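Local coordinates for protein D-alanyl-D-alanine carboxypeptidase DacB2 (Mycobacterium tuberculosis H37Rv, PDB 4RYE) that probably trims the terminal D-alanine from peptidoglycan stem peptides, acting as a serine D,D-carboxypeptidase in mycobacterial cell-wall biogenesis, at residues Ser47-Leu52 / Thr136-Pro141; Ala54-Asp59 / Ala122-Lys127; Asp157-Phe162 / Val231-Tyr236. One frame throughout, in Å; residues are numbered along the deposited sequence.

Interaction 1: Ser47-Leu52 / Thr136-Pro141; sequences STIKVL and THATTP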
loop_
_atom_site.group_PDB
_atom_site.type_symbol
_atom_site.label_atom_id
_atom_site.label_comp_id
_atom_site.label_asym_id
_atom_site.label_seq_id
_atom_site.Cartn_x
_atom_site.Cartn_y
_atom_site.Cartn_z
ATOM N N SER A 47 3.750 3.772 5.072
ATOM C CA SER A 47 4.238 3.082 3.873
ATOM C C SER A 47 3.156 2.683 2.869
ATOM O O SER A 47 3.479 2.241 1.770
ATOM C CB SER A 47 5.063 1.841 4.258
ATOM O OG SER A 47 6.396 2.180 4.602
ATOM N N THR A 48 1.880 2.820 3.218
ATOM C CA THR A 48 0.850 2.582 2.201
ATOM C C THR A 48 1.022 3.539 1.023
ATOM O O THR A 48 0.659 3.216 -0.109
ATOM C CB THR A 48 -0.584 2.695 2.751
ATOM O OG1 THR A 48 -0.800 4.012 3.286
ATOM C CG2 THR A 48 -0.838 1.628 3.809
ATOM N N ILE A 49 1.593 4.711 1.291
ATOM C CA ILE A 49 1.827 5.696 0.240
ATOM C C ILE A 49 2.852 5.202 -0.787
ATOM O O ILE A 49 2.932 5.737 -1.891
ATOM C CB ILE A 49 2.253 7.071 0.818
ATOM C CG1 ILE A 49 1.740 8.219 -0.059
ATOM C CG2 ILE A 49 3.764 7.161 0.960
ATOM C CD1 ILE A 49 0.231 8.325 -0.130
ATOM N N LYS A 50 3.617 4.165 -0.444
ATOM C CA LYS A 50 4.533 3.563 -1.424
ATOM C C LYS A 50 3.796 3.000 -2.640
ATOM O O LYS A 50 4.377 2.866 -3.711
ATOM C CB LYS A 50 5.402 2.470 -0.783
ATOM C CG LYS A 50 6.476 2.989 0.186
ATOM C CD LYS A 50 7.251 1.811 0.773
ATOM C CE LYS A 50 8.514 2.244 1.511
ATOM N NZ LYS A 50 8.201 2.730 2.873
ATOM N N VAL A 51 2.523 2.659 -2.481
ATOM C CA VAL A 51 1.721 2.216 -3.623
ATOM C C VAL A 51 1.572 3.346 -4.644
ATOM O O VAL A 51 1.635 3.130 -5.862
ATOM C CB VAL A 51 0.319 1.730 -3.177
ATOM C CG1 VAL A 51 -0.513 1.315 -4.385
ATOM C CG2 VAL A 51 0.437 0.563 -2.189
ATOM N N LEU A 52 1.365 4.555 -4.148
ATOM C CA LEU A 52 1.292 5.728 -5.007
ATOM C C LEU A 52 2.632 5.991 -5.704
ATOM O O LEU A 52 2.667 6.350 -6.876
ATOM C CB LEU A 52 0.864 6.941 -4.186
ATOM C CG LEU A 52 0.553 8.222 -4.953
ATOM C CD1 LEU A 52 -0.534 7.946 -5.987
ATOM C CD2 LEU A 52 0.132 9.319 -3.982
ATOM N N THR A 136 -5.626 13.076 -0.477
ATOM C CA THR A 136 -4.298 12.499 -0.320
ATOM C C THR A 136 -3.194 13.506 -0.605
ATOM O O THR A 136 -3.207 14.186 -1.621
ATOM C CB THR A 136 -4.141 11.276 -1.213
ATOM O OG1 THR A 136 -5.100 10.299 -0.797
ATOM C CG2 THR A 136 -2.747 10.679 -1.072
ATOM N N HIS A 137 -2.230 13.585 0.300
ATOM C CA HIS A 137 -1.098 14.478 0.115
ATOM C C HIS A 137 0.153 13.777 0.606
ATOM O O HIS A 137 0.284 13.493 1.798
ATOM C CB HIS A 137 -1.310 15.771 0.908
ATOM C CG HIS A 137 -0.177 16.743 0.789
ATOM N ND1 HIS A 137 0.121 17.398 -0.388
ATOM C CD2 HIS A 137 0.739 17.162 1.694
ATOM C CE1 HIS A 137 1.169 18.185 -0.200
ATOM N NE2 HIS A 137 1.563 18.060 1.052
ATOM N N ALA A 138 1.062 13.478 -0.317
ATOM C CA ALA A 138 2.347 12.883 0.045
ATOM C C ALA A 138 3.313 13.987 0.433
ATOM O O ALA A 138 3.246 15.090 -0.111
ATOM C CB ALA A 138 2.905 12.099 -1.117
ATOM N N THR A 139 4.207 13.689 1.374
ATOM C CA THR A 139 5.275 14.604 1.747
ATOM C C THR A 139 6.640 13.961 1.520
ATOM O O THR A 139 7.647 14.661 1.442
ATOM C CB THR A 139 5.195 15.034 3.221
ATOM O OG1 THR A 139 5.269 13.874 4.059
ATOM C CG2 THR A 139 3.901 15.803 3.506
ATOM N N THR A 140 6.671 12.630 1.444
ATOM C CA THR A 140 7.896 11.888 1.110
ATOM C C THR A 140 7.550 10.718 0.192
ATOM O O THR A 140 6.413 10.251 0.185
ATOM C CB THR A 140 8.586 11.286 2.355
ATOM O OG1 THR A 140 7.711 10.330 2.969
ATOM C CG2 THR A 140 8.978 12.371 3.359
ATOM N N PRO A 141 8.531 10.229 -0.578
ATOM C CA PRO A 141 8.273 9.046 -1.410
ATOM C C PRO A 141 8.023 7.787 -0.584
ATOM O O PRO A 141 7.324 6.889 -1.054
ATOM C CB PRO A 141 9.576 8.888 -2.204
ATOM C CG PRO A 141 10.171 10.284 -2.245
ATOM C CD PRO A 141 9.815 10.883 -0.911
#
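Ile49 meets the loop 136-141 with each of its outer carbons, and its side chain can be followed outward from CB, which points at the loop. CB branches first to CG2, held between the backbone N and the carbonyl carbon; this methyl faces main-chain oxygens, 4.1 Å from Thr140 O and 4.1 Å from Pro141 O. The other branch, CG1, is turned well off a staggered position (chi1 -147°) and meets the methyl of Ala138, CG1 to CB 4.2 Å. At the tip, CD1 rests on Thr136 CG2 at 3.9 Å, the two side chains sliding past each other in opposite directions. Leu52 CD2 adds a looser touch on the same Thr136 methyl, while Thr136 OG1 is taken up by Asp157 and Ser153. Beside Ile49, Lys50 passes Pro141 O with CG and sends NZ on to Ser47 OG, 2.6 Å away, and to Asn104. Ser47 is the inferred acylated serine and Lys50, by similarity, the proton acceptor of the SxxK motif. No hydrogen bond crosses, and buried Pro141 O has no polar partner in the model; the contact is van der Waals, while polar links lie just outside it, as from Lys50 NZ to Ser142 O.

Interaction 2: Ala54-Asp59 / Ala122-Lys127; sequences ALVALD and AKMNAK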
loop_
_atom_site.group_PDB
_atom_site.type_symbol
_atom_site.label_atom_id
_atom_site.label_comp_id
_atom_site.label_asym_id
_atom_site.label_seq_id
_atom_site.Cartn_x
_atom_site.Cartn_y
_atom_site.Cartn_z
ATOM N N ALA A 54 4.770 3.643 -6.443
ATOM C CA ALA A 54 4.840 2.564 -7.431
ATOM C C ALA A 54 4.078 2.898 -8.718
ATOM O O ALA A 54 4.554 2.608 -9.818
ATOM C CB ALA A 54 4.341 1.230 -6.832
ATOM N N LEU A 55 2.896 3.494 -8.584
ATOM C CA LEU A 55 2.125 3.932 -9.756
ATOM C C LEU A 55 2.897 4.919 -10.637
ATOM O O LEU A 55 2.897 4.805 -11.862
ATOM C CB LEU A 55 0.828 4.607 -9.316
ATOM C CG LEU A 55 -0.382 3.736 -9.014
ATOM C CD1 LEU A 55 -1.480 4.616 -8.424
ATOM C CD2 LEU A 55 -0.858 3.046 -10.281
ATOM N N VAL A 56 3.536 5.906 -10.012
ATOM C CA VAL A 56 4.321 6.882 -10.757
ATOM C C VAL A 56 5.489 6.179 -11.460
ATOM O O VAL A 56 5.745 6.408 -12.650
ATOM C CB VAL A 56 4.857 7.995 -9.831
ATOM C CG1 VAL A 56 5.862 8.875 -10.580
ATOM C CG2 VAL A 56 3.705 8.834 -9.287
ATOM N N ALA A 57 6.194 5.321 -10.723
ATOM C CA ALA A 57 7.345 4.603 -11.281
ATOM C C ALA A 57 6.942 3.749 -12.479
ATOM O O ALA A 57 7.639 3.720 -13.490
ATOM C CB ALA A 57 8.011 3.732 -10.213
ATOM N N LEU A 58 5.815 3.054 -12.362
ATOM C CA LEU A 58 5.353 2.187 -13.436
ATOM C C LEU A 58 4.908 2.976 -14.652
ATOM O O LEU A 58 5.043 2.508 -15.784
ATOM C CB LEU A 58 4.227 1.276 -12.949
ATOM C CG LEU A 58 4.714 0.142 -12.052
ATOM C CD1 LEU A 58 3.544 -0.470 -11.307
ATOM C CD2 LEU A 58 5.451 -0.896 -12.889
ATOM N N ASP A 59 4.385 4.174 -14.433
ATOM C CA ASP A 59 4.019 5.031 -15.564
ATOM C C ASP A 59 5.229 5.585 -16.319
ATOM O O ASP A 59 5.214 5.671 -17.540
ATOM C CB ASP A 59 3.143 6.204 -15.110
ATOM C CG ASP A 59 1.697 5.804 -14.889
ATOM O OD1 ASP A 59 1.351 4.624 -15.113
ATOM O OD2 ASP A 59 0.904 6.684 -14.497
ATOM N N ALA A 122 5.970 15.703 -5.925
ATOM C CA ALA A 122 5.030 16.445 -6.781
ATOM C C ALA A 122 4.328 15.520 -7.777
ATOM O O ALA A 122 3.125 15.647 -7.995
ATOM C CB ALA A 122 5.720 17.575 -7.510
ATOM N N LYS A 123 5.075 14.595 -8.383
ATOM C CA LYS A 123 4.467 13.600 -9.277
ATOM C C LYS A 123 3.470 12.673 -8.579
ATOM O O LYS A 123 2.436 12.316 -9.153
ATOM C CB LYS A 123 5.542 12.767 -9.986
ATOM C CG LYS A 123 6.390 13.567 -10.976
ATOM C CD LYS A 123 7.505 12.694 -11.564
ATOM C CE LYS A 123 8.278 13.455 -12.640
ATOM N NZ LYS A 123 9.393 12.639 -13.202
HETATM N N MSE A 124 3.776 12.258 -7.351
HETATM C CA MSE A 124 2.836 11.434 -6.594
HETATM C C MSE A 124 1.529 12.184 -6.310
HETATM O O MSE A 124 0.438 11.649 -6.471
HETATM C CB MSE A 124 3.474 10.960 -5.283
HETATM C CG MSE A 124 4.531 9.871 -5.472
HETATM SE SE MSE A 124 5.678 9.758 -3.895
HETATM C CE MSE A 124 4.404 8.988 -2.627
ATOM N N ASN A 125 1.649 13.431 -5.887
ATOM C CA ASN A 125 0.472 14.245 -5.620
ATOM C C ASN A 125 -0.320 14.513 -6.893
ATOM O O ASN A 125 -1.549 14.483 -6.877
ATOM C CB ASN A 125 0.880 15.539 -4.909
ATOM C CG ASN A 125 1.219 15.297 -3.451
ATOM O OD1 ASN A 125 0.589 14.461 -2.800
ATOM N ND2 ASN A 125 2.222 15.998 -2.939
ATOM N N ALA A 126 0.375 14.736 -8.005
ATOM C CA ALA A 126 -0.326 14.897 -9.282
ATOM C C ALA A 126 -1.084 13.623 -9.668
ATOM O O ALA A 126 -2.203 13.686 -10.187
ATOM C CB ALA A 126 0.632 15.300 -10.380
ATOM N N LYS A 127 -0.472 12.473 -9.423
ATOM C CA LYS A 127 -1.103 11.190 -9.740
ATOM C C LYS A 127 -2.364 10.966 -8.895
ATOM O O LYS A 127 -3.411 10.556 -9.415
ATOM C CB LYS A 127 -0.089 10.058 -9.529
ATOM C CG LYS A 127 -0.633 8.645 -9.741
ATOM C CD LYS A 127 -1.393 8.520 -11.053
ATOM C CE LYS A 127 -0.777 7.503 -11.965
ATOM N NZ LYS A 127 0.152 8.163 -12.926
#
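Helices 54-59 and 122-127 cross almost perpendicularly, at 97° with their axes 9.5 Å apart, and come closest at Val56 and Met124, whose CA atoms are 6.3 Å from each other. Val56 fills this crossing, spreading its two methyls over successive parts of the other helix. CG1, anti to the backbone N (chi1 171°), touches Lys123 CB at 4.0 Å, the two side chains crossing at about a right angle. CG2 presses on the backbone itself, 3.7 Å from Lys123 O and 3.8 Å from Met124 CA, and also meets Lys127 CB and the CG of Met124, a selenomethionine here. Beyond its CB, Lys123 leads away in an extended chain, and its ammonium group pairs with Glu60 and the carbonyl of Leu114. Lys127 does the reverse: it bends at chi2, chi3 and chi4 and stays beside helix 54-59, its CE 4.2 Å from Leu55 CB. Its NZ then reaches tip to tip toward OD2 of the exposed Asp59, but the two atoms are modelled too close together, and any salt bridge between them is doubtful. The chemistry is therefore graded along the interface. A valine seated against main chain and aliphatic lysine stems forms the inner part, and Lys123 links it to a polar one: its CB packs on Val56 CG1, while its NZ forms a salt bridge with Glu60, just beyond segment 54-59.

Interaction 3: Asp157-Phe162 / Val231-Tyr236; sequences DLVVIF and VIAMMY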
loop_
_atom_site.group_PDB
_atom_site.type_symbol
_atom_site.label_atom_id
_atom_site.label_comp_id
_atom_site.label_asym_id
_atom_site.label_seq_id
_atom_site.Cartn_x
_atom_site.Cartn_y
_atom_site.Cartn_z
ATOM N N ASP A 157 -9.443 7.059 -0.156
ATOM C CA ASP A 157 -8.392 7.319 -1.142
ATOM C C ASP A 157 -7.408 6.159 -1.297
ATOM O O ASP A 157 -6.930 5.895 -2.400
ATOM C CB ASP A 157 -7.608 8.595 -0.811
ATOM C CG ASP A 157 -8.382 9.855 -1.129
ATOM O OD1 ASP A 157 -9.602 9.756 -1.382
ATOM O OD2 ASP A 157 -7.770 10.954 -1.112
ATOM N N LEU A 158 -7.079 5.481 -0.197
ATOM C CA LEU A 158 -6.150 4.356 -0.288
ATOM C C LEU A 158 -6.675 3.250 -1.217
ATOM O O LEU A 158 -5.919 2.716 -2.024
ATOM C CB LEU A 158 -5.787 3.796 1.103
ATOM C CG LEU A 158 -4.881 4.675 1.968
ATOM C CD1 LEU A 158 -4.581 3.983 3.309
ATOM C CD2 LEU A 158 -3.585 4.990 1.232
ATOM N N VAL A 159 -7.955 2.906 -1.115
ATOM C CA VAL A 159 -8.493 1.855 -1.988
ATOM C C VAL A 159 -8.638 2.348 -3.423
ATOM O O VAL A 159 -8.525 1.571 -4.361
ATOM C CB VAL A 159 -9.813 1.204 -1.467
ATOM C CG1 VAL A 159 -9.592 0.577 -0.097
ATOM C CG2 VAL A 159 -10.984 2.193 -1.426
ATOM N N VAL A 160 -8.879 3.642 -3.589
ATOM C CA VAL A 160 -8.919 4.227 -4.921
ATOM C C VAL A 160 -7.541 4.107 -5.558
ATOM O O VAL A 160 -7.398 3.740 -6.736
ATOM C CB VAL A 160 -9.380 5.702 -4.858
ATOM C CG1 VAL A 160 -9.128 6.416 -6.193
ATOM C CG2 VAL A 160 -10.873 5.768 -4.471
ATOM N N ILE A 161 -6.513 4.399 -4.778
ATOM C CA ILE A 161 -5.144 4.311 -5.291
ATOM C C ILE A 161 -4.761 2.852 -5.545
ATOM O O ILE A 161 -4.174 2.525 -6.582
ATOM C CB ILE A 161 -4.150 4.988 -4.311
ATOM C CG1 ILE A 161 -4.287 6.511 -4.415
ATOM C CG2 ILE A 161 -2.709 4.566 -4.598
ATOM C CD1 ILE A 161 -3.820 7.285 -3.177
ATOM N N PHE A 162 -5.113 1.967 -4.618
ATOM C CA PHE A 162 -4.787 0.555 -4.785
ATOM C C PHE A 162 -5.504 -0.091 -5.972
ATOM O O PHE A 162 -4.980 -0.998 -6.625
ATOM C CB PHE A 162 -5.114 -0.227 -3.520
ATOM C CG PHE A 162 -4.322 -1.493 -3.391
ATOM C CD1 PHE A 162 -3.011 -1.455 -2.953
ATOM C CD2 PHE A 162 -4.883 -2.719 -3.710
ATOM C CE1 PHE A 162 -2.265 -2.624 -2.830
ATOM C CE2 PHE A 162 -4.145 -3.897 -3.594
ATOM C CZ PHE A 162 -2.831 -3.845 -3.154
ATOM N N VAL A 231 -11.434 -4.816 -2.079
ATOM C CA VAL A 231 -10.271 -4.060 -1.681
ATOM C C VAL A 231 -10.603 -3.385 -0.353
ATOM O O VAL A 231 -11.715 -2.882 -0.160
ATOM C CB VAL A 231 -9.854 -3.055 -2.779
ATOM C CG1 VAL A 231 -11.000 -2.113 -3.127
ATOM C CG2 VAL A 231 -8.616 -2.268 -2.364
ATOM N N ILE A 232 -9.664 -3.419 0.582
ATOM C CA ILE A 232 -9.912 -2.798 1.879
ATOM C C ILE A 232 -8.749 -1.909 2.236
ATOM O O ILE A 232 -7.650 -2.059 1.697
ATOM C CB ILE A 232 -10.084 -3.836 3.007
ATOM C CG1 ILE A 232 -8.772 -4.585 3.244
ATOM C CG2 ILE A 232 -11.231 -4.790 2.700
ATOM C CD1 ILE A 232 -8.797 -5.518 4.463
ATOM N N ALA A 233 -9.005 -0.969 3.136
ATOM C CA ALA A 233 -7.938 -0.180 3.738
ATOM C C ALA A 233 -8.269 0.023 5.201
ATOM O O ALA A 233 -9.439 0.054 5.583
ATOM C CB ALA A 233 -7.763 1.155 3.022
HETATM N N MSE A 234 -7.235 0.125 6.022
HETATM C CA MSE A 234 -7.393 0.276 7.454
HETATM C C MSE A 234 -6.337 1.274 7.903
HETATM O O MSE A 234 -5.185 1.174 7.493
HETATM C CB MSE A 234 -7.174 -1.076 8.135
HETATM C CG MSE A 234 -8.245 -2.098 7.811
HETATM SE SE MSE A 234 -7.629 -3.945 8.045
HETATM C CE MSE A 234 -6.896 -3.803 9.844
HETATM N N MSE A 235 -6.724 2.256 8.709
HETATM C CA MSE A 235 -5.769 3.273 9.134
HETATM C C MSE A 235 -5.802 3.525 10.630
HETATM O O MSE A 235 -6.792 3.219 11.310
HETATM C CB MSE A 235 -6.028 4.608 8.420
HETATM C CG MSE A 235 -6.183 4.546 6.916
HETATM SE SE MSE A 235 -6.142 6.374 6.185
HETATM C CE MSE A 235 -4.203 6.674 6.217
ATOM N N TYR A 236 -4.709 4.099 11.124
ATOM C CA TYR A 236 -4.648 4.663 12.466
ATOM C C TYR A 236 -5.019 3.675 13.570
ATOM O O TYR A 236 -5.840 3.979 14.439
ATOM C CB TYR A 236 -5.536 5.907 12.547
ATOM C CG TYR A 236 -5.101 6.861 13.618
ATOM C CD1 TYR A 236 -3.850 7.454 13.568
ATOM C CD2 TYR A 236 -5.934 7.171 14.679
ATOM C CE1 TYR A 236 -3.437 8.337 14.551
ATOM C CE2 TYR A 236 -5.536 8.049 15.665
ATOM C CZ TYR A 236 -4.285 8.629 15.597
ATOM O OH TYR A 236 -3.874 9.507 16.577
#
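Val159 and Ala233 make the tight centre of this helix-on-strand contact, where helix 157-162 runs at 139° to strand 231-235 with the axes 7.5 Å apart. No hydrogen bond joins the two segments; they meet through apolar packing. Val159 CG1, anti to its own carbonyl carbon (chi1 -59°), drops onto the strand's main chain, 3.5 Å from Ile232 C and 3.6 Å from Ala233 N. The same methyl meets Ala233 CB, and that CB is touched in turn by Leu158 CB at 3.8 Å, so the small alanine is met by two successive helix residues. Two residues earlier, on the same face of the strand, Val231 brings both of its methyls up to Val159 CB, with CG2 also 3.8 Å from Val159 CG1.

Toward the two ends the fit is looser, although every touching residue remains buried. Leu158 and Met235, a selenomethionine, approach tip to tip; CG and SE of Met235 pass near Leu158 CD1, and the bend at chi3 (79°) turns CE back to that methyl, 4.0 Å away. At the other end Phe162 and Val231 slide past each other, and Val231 CG2 meets the Phe162 ring obliquely, 4.0 Å from CD2, while the ring also packs on Val220 and Ala222 of the adjacent strand. Ile232 and Met234 point away from this helix and meet helix 246-259. The strand is hydrogen-bonded on its two sides to strands 22-27 and 218-225. An antiparallel sheet with helices packed against both faces is the core of the penicillin-binding and serine beta-lactamase fold, to whose clan this peptidase belongs.

In the fold
Interaction 3 is wholly buried and interaction 1 nearly so, whereas interaction 2 runs from the interior out to an exposed rim. Interactions 1 and 2 share helix 50-60: residues 47-52, which lead into it and carry the catalytic Ser47 and Lys50, face a loop, and its later turns cross helix 117-130. They meet directly where Asn125 OD1 probably accepts a hydrogen bond from Ala138 N. Interaction 3 instead joins helix 155-166 to the central sheet, and Thr136 OG1 with Asp157 OD2 ties it to interaction 1. Between interactions 2 and 3, Leu55 CD1 packs on Ile161 O. Across the segments, contact is apolar in 3, apolar plus carbonyl oxygens in 1, and in 2 includes lysine stems with more exposed polar ends.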